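Local coordinates for protein putative 2,5-diketo-D-gluconic acid reductase B (Sinorhizobium meliloti, PDB 3UP8) that probably reduces methylglyoxal to hydroxyacetone with NADPH, as a TIM-barrel member of the aldo/keto reductase family, at residues Y183-L193 with A235-V245. Numbering follows the deposited sequence.
Sequences YHPYLDQTKVL and ALRWLVQQQDV
A chi1 of -168° swings the Tyr183 ring away from its own backbone N and out toward the 235-245 segment, while Gln242, extended beyond CG, comes from the opposite direction to meet its phenol. The two illustrate how a tyrosine can bury its ring and still satisfy its hydroxyl. Tyr183 OH donates to Gln242 OE1 at 2.7 Å, lying in the carbonyl plane on a lone pair, with ring and amide planes 82° apart. The amide's rotation is fixed from its other end: Gln242 NE2 bonds to Trp238 O (3.1 Å) one helical turn back, and the same nitrogen lies 3.4 Å above the centre of the Trp238 ring. Leu239 CD2 sits over one face of the Tyr183 ring, a CH-pi contact 3.9 Å from the centroid, and Gln189 CB lies against the opposite face, toward the rim. Trp238 meets the phenol obliquely, planes at 56°, and its CZ3 packs 3.6 Å from Pro185 N. Leu193 CD2 touches Val245 CG2 at 3.8 Å. A leucine in place of Tyr183 would probably leave Gln242 OE1 without its hydroxyl partner and open a gap beside Trp238. Within the eight-stranded barrel, the contact joins the loop after strand 176-182 and the start of helix 190-199 to helix 231-240 and the turn leading into strand 245-249; Leu203 of strand 202-206 touches Tyr183 and Leu193, and helix 270-277 packs on Trp238.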
ATOM      1  N   TYR A 183      -1.648   7.464  -4.893  1.00 14.76           N
ATOM      2  CA  TYR A 183      -0.560   7.925  -5.756  1.00 15.13           C
ATOM      3  C   TYR A 183      -0.722   7.298  -7.140  1.00 15.95           C
ATOM      4  O   TYR A 183      -0.790   6.078  -7.281  1.00 15.47           O
ATOM      5  CB  TYR A 183       0.803   7.586  -5.138  1.00 15.15           C
ATOM      6  CG  TYR A 183       1.997   8.267  -5.786  1.00 15.56           C
ATOM      7  CD1 TYR A 183       1.869   9.484  -6.458  1.00 14.96           C
ATOM      8  CD2 TYR A 183       3.269   7.682  -5.712  1.00 17.48           C
ATOM      9  CE1 TYR A 183       2.987  10.105  -7.054  1.00 17.10           C
ATOM     10  CE2 TYR A 183       4.388   8.294  -6.291  1.00 16.86           C
ATOM     11  CZ  TYR A 183       4.237   9.498  -6.951  1.00 17.44           C
ATOM     12  OH  TYR A 183       5.359  10.065  -7.519  1.00 20.58           O
ATOM     13  N   HIS A 184      -0.817   8.169  -8.140  1.00 16.76           N
ATOM     14  CA  HIS A 184      -1.022   7.792  -9.536  1.00 17.37           C
ATOM     15  C   HIS A 184      -0.577   9.009 -10.351  1.00 17.69           C
ATOM     16  O   HIS A 184      -0.292  10.060  -9.775  1.00 16.97           O
ATOM     17  CB  HIS A 184      -2.494   7.452  -9.798  1.00 17.30           C
ATOM     18  CG  HIS A 184      -3.456   8.464  -9.254  1.00 18.30           C
ATOM     19  ND1 HIS A 184      -3.650   9.702  -9.835  1.00 18.04           N
ATOM     20  CD2 HIS A 184      -4.290   8.416  -8.187  1.00 18.80           C
ATOM     21  CE1 HIS A 184      -4.543  10.379  -9.133  1.00 19.03           C
ATOM     22  NE2 HIS A 184      -4.950   9.620  -8.129  1.00 17.95           N
ATOM     23  N   PRO A 185      -0.501   8.880 -11.686  1.00 18.28           N
ATOM     24  CA  PRO A 185       0.059   9.996 -12.471  1.00 18.48           C
ATOM     25  C   PRO A 185      -0.652  11.356 -12.300  1.00 18.79           C
ATOM     26  O   PRO A 185      -0.020  12.405 -12.489  1.00 18.91           O
ATOM     27  CB  PRO A 185      -0.067   9.492 -13.908  1.00 18.76           C
ATOM     28  CG  PRO A 185       0.028   7.982 -13.772  1.00 18.73           C
ATOM     29  CD  PRO A 185      -0.743   7.683 -12.515  1.00 17.83           C
ATOM     30  N   TYR A 186      -1.933  11.345 -11.921  1.00 18.77           N
ATOM     31  CA  TYR A 186      -2.712  12.594 -11.808  1.00 19.02           C
ATOM     32  C   TYR A 186      -2.610  13.309 -10.458  1.00 18.82           C
ATOM     33  O   TYR A 186      -3.115  14.430 -10.299  1.00 17.99           O
ATOM     34  CB  TYR A 186      -4.167  12.345 -12.231  1.00 19.26           C
ATOM     35  CG  TYR A 186      -4.209  11.579 -13.529  1.00 21.08           C
ATOM     36  CD1 TYR A 186      -3.878  12.194 -14.745  1.00 21.62           C
ATOM     37  CD2 TYR A 186      -4.532  10.224 -13.538  1.00 22.01           C
ATOM     38  CE1 TYR A 186      -3.884  11.460 -15.943  1.00 23.30           C
ATOM     39  CE2 TYR A 186      -4.535   9.495 -14.699  1.00 23.07           C
ATOM     40  CZ  TYR A 186      -4.219  10.107 -15.898  1.00 23.32           C
ATOM     41  OH  TYR A 186      -4.249   9.337 -17.023  1.00 25.36           O
ATOM     42  N   LEU A 187      -1.951  12.672  -9.488  1.00 18.74           N
ATOM     43  CA  LEU A 187      -1.775  13.292  -8.172  1.00 18.61           C
ATOM     44  C   LEU A 187      -0.302  13.412  -7.821  1.00 19.18           C
ATOM     45  O   LEU A 187       0.363  12.407  -7.580  1.00 18.65           O
ATOM     46  CB  LEU A 187      -2.529  12.512  -7.088  1.00 18.53           C
ATOM     47  CG  LEU A 187      -2.418  13.054  -5.656  1.00 18.76           C
ATOM     48  CD1 LEU A 187      -2.953  14.501  -5.561  1.00 16.72           C
ATOM     49  CD2 LEU A 187      -3.189  12.126  -4.717  1.00 18.07           C
ATOM     50  N   ASP A 188       0.187  14.651  -7.783  1.00 19.88           N
ATOM     51  CA  ASP A 188       1.572  14.940  -7.395  1.00 20.90           C
ATOM     52  C   ASP A 188       1.829  14.573  -5.926  1.00 20.30           C
ATOM     53  O   ASP A 188       1.045  14.941  -5.042  1.00 20.09           O
ATOM     54  CB  ASP A 188       1.890  16.423  -7.604  1.00 21.81           C
ATOM     55  CG  ASP A 188       3.304  16.786  -7.163  1.00 25.52           C
ATOM     56  OD1 ASP A 188       4.254  16.027  -7.456  1.00 28.88           O
ATOM     57  OD2 ASP A 188       3.468  17.833  -6.511  1.00 32.08           O
ATOM     58  N   GLN A 189       2.917  13.850  -5.677  1.00 18.89           N
ATOM     59  CA  GLN A 189       3.311  13.521  -4.300  1.00 19.70           C
ATOM     60  C   GLN A 189       4.747  13.921  -3.989  1.00 20.15           C
ATOM     61  O   GLN A 189       5.415  13.298  -3.152  1.00 19.74           O
ATOM     62  CB  GLN A 189       3.063  12.027  -3.989  1.00 18.89           C
ATOM     63  CG  GLN A 189       1.584  11.652  -3.915  1.00 17.51           C
ATOM     64  CD  GLN A 189       0.887  12.118  -2.641  1.00 17.45           C
ATOM     65  OE1 GLN A 189       1.356  13.024  -1.939  1.00 18.42           O
ATOM     66  NE2 GLN A 189      -0.241  11.487  -2.332  1.00 16.31           N
ATOM     67  N   THR A 190       5.211  14.981  -4.655  1.00 20.68           N
ATOM     68  CA  THR A 190       6.573  15.484  -4.468  1.00 21.64           C
ATOM     69  C   THR A 190       6.943  15.721  -3.005  1.00 21.22           C
ATOM     70  O   THR A 190       7.945  15.196  -2.536  1.00 21.63           O
ATOM     71  CB  THR A 190       6.808  16.775  -5.303  1.00 21.89           C
ATOM     72  OG1 THR A 190       6.774  16.430  -6.688  1.00 23.73           O
ATOM     73  CG2 THR A 190       8.148  17.430  -4.963  1.00 22.84           C
ATOM     74  N   LYS A 191       6.149  16.503  -2.289  1.00 21.37           N
ATOM     75  CA  LYS A 191       6.465  16.840  -0.894  1.00 21.93           C
ATOM     76  C   LYS A 191       6.436  15.591   0.004  1.00 20.77           C
ATOM     77  O   LYS A 191       7.351  15.364   0.786  1.00 20.58           O
ATOM     78  CB  LYS A 191       5.514  17.906  -0.334  1.00 22.78           C
ATOM     79  CG  LYS A 191       5.706  19.323  -0.882  1.00 26.02           C
ATOM     80  CD  LYS A 191       4.824  20.309  -0.077  1.00 31.42           C
ATOM     81  CE  LYS A 191       4.657  21.656  -0.798  1.00 33.78           C
ATOM     82  NZ  LYS A 191       3.737  22.583  -0.058  1.00 34.26           N
ATOM     83  N   VAL A 192       5.396  14.776  -0.137  1.00 20.03           N
ATOM     84  CA  VAL A 192       5.301  13.530   0.625  1.00 18.81           C
ATOM     85  C   VAL A 192       6.509  12.607   0.385  1.00 18.93           C
ATOM     86  O   VAL A 192       7.093  12.077   1.336  1.00 17.99           O
ATOM     87  CB  VAL A 192       3.944  12.819   0.362  1.00 18.66           C
ATOM     88  CG1 VAL A 192       3.964  11.376   0.852  1.00 17.10           C
ATOM     89  CG2 VAL A 192       2.797  13.615   1.039  1.00 17.42           C
ATOM     90  N   LEU A 193       6.898  12.431  -0.880  1.00 19.05           N
ATOM     91  CA  LEU A 193       8.061  11.598  -1.208  1.00 19.98           C
ATOM     92  C   LEU A 193       9.344  12.117  -0.586  1.00 20.29           C
ATOM     93  O   LEU A 193      10.166  11.338  -0.084  1.00 19.65           O
ATOM     94  CB  LEU A 193       8.260  11.506  -2.722  1.00 20.53           C
ATOM     95  CG  LEU A 193       7.692  10.311  -3.467  1.00 23.71           C
ATOM     96  CD1 LEU A 193       7.805  10.580  -4.977  1.00 26.81           C
ATOM     97  CD2 LEU A 193       8.402   9.013  -3.064  1.00 24.88           C
ATOM     98  N   ALA A 235       1.592   2.752 -15.897  1.00 21.90           N
ATOM     99  CA  ALA A 235       1.363   3.512 -14.663  1.00 21.75           C
ATOM    100  C   ALA A 235       1.972   2.784 -13.460  1.00 21.05           C
ATOM    101  O   ALA A 235       2.633   3.402 -12.632  1.00 21.42           O
ATOM    102  CB  ALA A 235      -0.120   3.769 -14.455  1.00 21.89           C
ATOM    103  N   LEU A 236       1.739   1.479 -13.379  1.00 20.95           N
ATOM    104  CA  LEU A 236       2.346   0.623 -12.350  1.00 20.82           C
ATOM    105  C   LEU A 236       3.865   0.667 -12.393  1.00 20.62           C
ATOM    106  O   LEU A 236       4.521   0.762 -11.361  1.00 20.48           O
ATOM    107  CB  LEU A 236       1.886  -0.823 -12.511  1.00 20.81           C
ATOM    108  CG  LEU A 236       0.427  -1.155 -12.192  1.00 21.07           C
ATOM    109  CD1 LEU A 236       0.073  -2.541 -12.728  1.00 20.45           C
ATOM    110  CD2 LEU A 236       0.119  -1.061 -10.702  1.00 21.43           C
ATOM    111  N   ARG A 237       4.429   0.598 -13.594  1.00 20.30           N
ATOM    112  CA  ARG A 237       5.871   0.680 -13.743  1.00 19.98           C
ATOM    113  C   ARG A 237       6.402   2.041 -13.312  1.00 19.60           C
ATOM    114  O   ARG A 237       7.434   2.115 -12.663  1.00 19.52           O
ATOM    115  CB  ARG A 237       6.307   0.334 -15.178  1.00 20.10           C
ATOM    116  CG  ARG A 237       7.812   0.407 -15.423  1.00 19.85           C
ATOM    117  CD  ARG A 237       8.564  -0.735 -14.716  1.00 19.70           C
ATOM    118  NE  ARG A 237       9.930  -0.355 -14.359  1.00 21.24           N
ATOM    119  CZ  ARG A 237      10.814  -1.170 -13.780  1.00 23.43           C
ATOM    120  NH1 ARG A 237      10.490  -2.433 -13.505  1.00 21.48           N
ATOM    121  NH2 ARG A 237      12.036  -0.726 -13.493  1.00 23.23           N
ATOM    122  N   TRP A 238       5.688   3.116 -13.652  1.00 19.52           N
ATOM    123  CA  TRP A 238       6.130   4.464 -13.305  1.00 19.60           C
ATOM    124  C   TRP A 238       6.240   4.618 -11.783  1.00 19.72           C
ATOM    125  O   TRP A 238       7.142   5.301 -11.270  1.00 20.07           O
ATOM    126  CB  TRP A 238       5.159   5.507 -13.867  1.00 19.61           C
ATOM    127  CG  TRP A 238       5.432   6.906 -13.390  1.00 19.71           C
ATOM    128  CD1 TRP A 238       6.454   7.724 -13.796  1.00 22.27           C
ATOM    129  CD2 TRP A 238       4.662   7.669 -12.441  1.00 19.06           C
ATOM    130  NE1 TRP A 238       6.384   8.937 -13.139  1.00 21.85           N
ATOM    131  CE2 TRP A 238       5.287   8.931 -12.313  1.00 20.42           C
ATOM    132  CE3 TRP A 238       3.507   7.405 -11.688  1.00 20.87           C
ATOM    133  CZ2 TRP A 238       4.791   9.939 -11.462  1.00 20.79           C
ATOM    134  CZ3 TRP A 238       3.013   8.413 -10.829  1.00 19.67           C
ATOM    135  CH2 TRP A 238       3.659   9.659 -10.730  1.00 19.12           C
ATOM    136  N   LEU A 239       5.309   3.985 -11.069  1.00 19.28           N
ATOM    137  CA  LEU A 239       5.355   3.962  -9.601  1.00 19.46           C
ATOM    138  C   LEU A 239       6.530   3.135  -9.079  1.00 20.09           C
ATOM    139  O   LEU A 239       7.367   3.617  -8.319  1.00 20.10           O
ATOM    140  CB  LEU A 239       4.023   3.425  -9.054  1.00 19.27           C
ATOM    141  CG  LEU A 239       2.819   4.334  -9.361  1.00 16.66           C
ATOM    142  CD1 LEU A 239       1.507   3.596  -9.136  1.00 16.55           C
ATOM    143  CD2 LEU A 239       2.872   5.588  -8.506  1.00 17.52           C
ATOM    144  N   VAL A 240       6.604   1.890  -9.540  1.00 20.70           N
ATOM    145  CA  VAL A 240       7.512   0.898  -8.993  1.00 21.56           C
ATOM    146  C   VAL A 240       8.967   1.219  -9.353  1.00 21.66           C
ATOM    147  O   VAL A 240       9.898   0.822  -8.646  1.00 21.32           O
ATOM    148  CB  VAL A 240       7.025  -0.513  -9.414  1.00 22.08           C
ATOM    149  CG1 VAL A 240       7.870  -1.125 -10.543  1.00 20.73           C
ATOM    150  CG2 VAL A 240       6.902  -1.410  -8.215  1.00 23.36           C
ATOM    151  N   GLN A 241       9.148   1.984 -10.432  1.00 21.44           N
ATOM    152  CA  GLN A 241      10.472   2.448 -10.858  1.00 21.54           C
ATOM    153  C   GLN A 241      10.984   3.618 -10.012  1.00 21.47           C
ATOM    154  O   GLN A 241      12.177   3.915 -10.015  1.00 21.83           O
ATOM    155  CB  GLN A 241      10.445   2.839 -12.349  1.00 21.89           C
ATOM    156  CG  GLN A 241      11.820   3.092 -12.979  1.00 20.59           C
ATOM    157  CD  GLN A 241      11.769   3.060 -14.503  1.00 20.98           C
ATOM    158  OE1 GLN A 241      11.180   2.155 -15.108  1.00 21.25           O
ATOM    159  NE2 GLN A 241      12.392   4.040 -15.126  1.00 21.69           N
ATOM    160  N   GLN A 242      10.096   4.291  -9.287  1.00 21.20           N
ATOM    161  CA  GLN A 242      10.531   5.362  -8.387  1.00 20.74           C
ATOM    162  C   GLN A 242      11.148   4.791  -7.115  1.00 21.31           C
ATOM    163  O   GLN A 242      10.618   3.817  -6.542  1.00 20.62           O
ATOM    164  CB  GLN A 242       9.362   6.240  -8.001  1.00 20.98           C
ATOM    165  CG  GLN A 242       8.933   7.202  -9.062  1.00 20.45           C
ATOM    166  CD  GLN A 242       7.683   7.942  -8.671  1.00 20.85           C
ATOM    167  OE1 GLN A 242       7.690   8.751  -7.743  1.00 23.55           O
ATOM    168  NE2 GLN A 242       6.606   7.696  -9.397  1.00 19.82           N
ATOM    169  N   GLN A 243      12.252   5.402  -6.676  1.00 21.15           N
ATOM    170  CA  GLN A 243      12.905   5.021  -5.423  1.00 21.80           C
ATOM    171  C   GLN A 243      11.907   5.104  -4.277  1.00 20.70           C
ATOM    172  O   GLN A 243      11.182   6.092  -4.154  1.00 20.36           O
ATOM    173  CB  GLN A 243      14.099   5.927  -5.105  1.00 22.41           C
ATOM    174  CG  GLN A 243      15.255   5.870  -6.116  1.00 26.58           C
ATOM    175  CD  GLN A 243      15.727   4.450  -6.396  1.00 31.83           C
ATOM    176  OE1 GLN A 243      16.158   3.735  -5.492  1.00 35.62           O
ATOM    177  NE2 GLN A 243      15.651   4.041  -7.657  1.00 34.18           N
ATOM    178  N   ASP A 244      11.885   4.061  -3.448  1.00 19.68           N
ATOM    179  CA  ASP A 244      11.115   4.053  -2.193  1.00 19.26           C
ATOM    180  C   ASP A 244       9.603   3.958  -2.363  1.00 18.02           C
ATOM    181  O   ASP A 244       8.865   4.282  -1.427  1.00 16.45           O
ATOM    182  CB  ASP A 244      11.438   5.282  -1.325  1.00 19.62           C
ATOM    183  CG  ASP A 244      12.936   5.508  -1.162  1.00 23.52           C
ATOM    184  OD1 ASP A 244      13.610   4.668  -0.536  1.00 25.57           O
ATOM    185  OD2 ASP A 244      13.429   6.535  -1.679  1.00 27.61           O
ATOM    186  N   VAL A 245       9.141   3.547  -3.547  1.00 16.72           N
ATOM    187  CA  VAL A 245       7.701   3.471  -3.804  1.00 15.97           C
ATOM    188  C   VAL A 245       7.262   2.031  -3.970  1.00 15.77           C
ATOM    189  O   VAL A 245       7.903   1.248  -4.677  1.00 16.03           O
ATOM    190  CB  VAL A 245       7.270   4.300  -5.036  1.00 16.09           C
ATOM    191  CG1 VAL A 245       5.760   4.165  -5.290  1.00 16.99           C
ATOM    192  CG2 VAL A 245       7.659   5.751  -4.863  1.00 15.66           C
TER